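Local coordinates for protein peptidoglycan D,D-transpeptidase PbpA (PDB 3UN7) that probably cross-links peptidoglycan strands in the mycobacterial cell wall as a penicillin-binding D,D-transpeptidase and takes part in regulating cell length, at residues P190-K196 and T306-Q310. Residues are numbered along the deposited sequence; the frame is centred on the assembly and turned at random.
Sequences PPGSTFK and TSIGQ
The SxxK motif of the penicillin-binding transpeptidase fold runs from S193, by similarity the serine that forms the acyl-ester intermediate, to K196; G192, the residue just before it, lies against G309 of the Schellman motif that ends helix 300-306. Their CA atoms are 3.9 Å apart, leaving no room for a CB on G309 beside G192 O and F195 CB: G192 N donates to G309 O at 3.0 Å, bent to 140° at the hydrogen and from above the carbonyl plane, while G309 CA lies 3.3 Å from G192 O in a CA-H...O contact. G309, with positive phi, is the C-prime residue of the turn, its N hydrogen-bonded to T306 O. F195 covers the same glycine, with CB 3.4 Å from G309 CA; CG anti to the backbone N (chi1 -154°) carries the ring toward the helix end, where CD2 meets T306 O obliquely at 3.3 Å. P191 CD packs at 3.3 Å against G309 O. The extended chain of K196 runs alongside I308, CE 3.7 Å from I308 CG2, and its NZ hydrogen-bonds S252 OG and N254 OD1, the Ser and Asn of the family's SxN motif. Q310, bent at chi2, brings NE2 to 3.7 Å from P190 CB, while its OE1 accepts from E400 N.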
loop_
_atom_site.group_PDB
_atom_site.type_symbol
_atom_site.label_atom_id
_atom_site.label_comp_id
_atom_site.label_asym_id
_atom_site.label_seq_id
_atom_site.Cartn_x
_atom_site.Cartn_y
_atom_site.Cartn_z
ATOM N N PRO A 190 10.423 -6.486 -2.160
ATOM C CA PRO A 190 11.508 -5.798 -1.455
ATOM C C PRO A 190 11.224 -4.298 -1.471
ATOM O O PRO A 190 10.837 -3.776 -2.517
ATOM C CB PRO A 190 12.752 -6.115 -2.299
ATOM C CG PRO A 190 12.386 -7.321 -3.106
ATOM C CD PRO A 190 10.903 -7.245 -3.332
ATOM N N PRO A 191 11.364 -3.619 -0.316
ATOM C CA PRO A 191 11.155 -2.172 -0.244
ATOM C C PRO A 191 12.350 -1.361 -0.773
ATOM O O PRO A 191 12.209 -0.170 -1.070
ATOM C CB PRO A 191 10.976 -1.934 1.254
ATOM C CG PRO A 191 11.876 -2.985 1.878
ATOM C CD PRO A 191 11.671 -4.197 1.008
ATOM N N GLY A 192 13.511 -2.000 -0.890
ATOM C CA GLY A 192 14.703 -1.318 -1.380
ATOM C C GLY A 192 15.039 -0.057 -0.605
ATOM O O GLY A 192 14.960 -0.037 0.619
ATOM N N SER A 193 15.410 0.998 -1.334
ATOM C CA SER A 193 15.806 2.284 -0.753
ATOM C C SER A 193 14.783 2.918 0.193
ATOM O O SER A 193 15.165 3.698 1.070
ATOM C CB SER A 193 16.129 3.284 -1.869
ATOM O OG SER A 193 17.169 2.775 -2.675
ATOM N N THR A 194 13.496 2.609 0.020
ATOM C CA THR A 194 12.481 3.156 0.940
ATOM C C THR A 194 12.727 2.694 2.388
ATOM O O THR A 194 12.354 3.381 3.348
ATOM C CB THR A 194 11.011 2.811 0.538
ATOM O OG1 THR A 194 10.851 1.398 0.380
ATOM C CG2 THR A 194 10.575 3.548 -0.742
ATOM N N PHE A 195 13.361 1.526 2.527
ATOM C CA PHE A 195 13.638 0.933 3.838
ATOM C C PHE A 195 14.687 1.692 4.646
ATOM O O PHE A 195 14.780 1.514 5.860
ATOM C CB PHE A 195 14.039 -0.540 3.711
ATOM C CG PHE A 195 13.733 -1.349 4.942
ATOM C CD1 PHE A 195 12.416 -1.534 5.355
ATOM C CD2 PHE A 195 14.752 -1.893 5.710
ATOM C CE1 PHE A 195 12.130 -2.267 6.493
ATOM C CE2 PHE A 195 14.460 -2.624 6.857
ATOM C CZ PHE A 195 13.144 -2.813 7.237
ATOM N N LYS A 196 15.449 2.561 3.985
ATOM C CA LYS A 196 16.378 3.456 4.688
ATOM C C LYS A 196 15.636 4.351 5.688
ATOM O O LYS A 196 16.237 4.918 6.592
ATOM C CB LYS A 196 17.189 4.291 3.698
ATOM C CG LYS A 196 18.003 3.467 2.720
ATOM C CD LYS A 196 18.599 4.342 1.618
ATOM C CE LYS A 196 19.456 3.527 0.667
ATOM N NZ LYS A 196 19.741 4.290 -0.587
ATOM N N THR A 306 20.044 -5.893 4.162
ATOM C CA THR A 306 18.772 -5.577 4.821
ATOM C C THR A 306 18.604 -4.081 5.056
ATOM O O THR A 306 17.489 -3.549 4.949
ATOM C CB THR A 306 18.619 -6.352 6.159
ATOM O OG1 THR A 306 18.567 -7.761 5.889
ATOM C CG2 THR A 306 17.339 -5.935 6.915
ATOM N N SER A 307 19.722 -3.411 5.345
ATOM C CA SER A 307 19.742 -2.004 5.746
ATOM C C SER A 307 19.342 -1.076 4.618
ATOM O O SER A 307 18.938 0.058 4.867
ATOM C CB SER A 307 21.134 -1.617 6.264
ATOM O OG SER A 307 21.473 -2.394 7.397
ATOM N N ILE A 308 19.470 -1.563 3.383
ATOM C CA ILE A 308 18.990 -0.845 2.186
ATOM C C ILE A 308 17.822 -1.590 1.527
ATOM O O ILE A 308 17.595 -1.490 0.317
ATOM C CB ILE A 308 20.130 -0.567 1.185
ATOM C CG1 ILE A 308 20.837 -1.876 0.783
ATOM C CG2 ILE A 308 21.119 0.450 1.784
ATOM C CD1 ILE A 308 21.912 -1.705 -0.321
ATOM N N GLY A 309 17.097 -2.336 2.352
ATOM C CA GLY A 309 15.824 -2.939 1.995
ATOM C C GLY A 309 15.887 -4.102 1.030
ATOM O O GLY A 309 14.927 -4.354 0.305
ATOM N N GLN A 310 17.018 -4.793 1.003
ATOM C CA GLN A 310 17.152 -5.979 0.167
ATOM C C GLN A 310 17.200 -7.248 1.022
ATOM O O GLN A 310 16.508 -7.339 2.041
ATOM C CB GLN A 310 18.378 -5.876 -0.771
ATOM C CG GLN A 310 18.357 -4.696 -1.765
ATOM C CD GLN A 310 17.167 -4.697 -2.741
ATOM O OE1 GLN A 310 16.939 -3.710 -3.433
ATOM N NE2 GLN A 310 16.434 -5.813 -2.820
#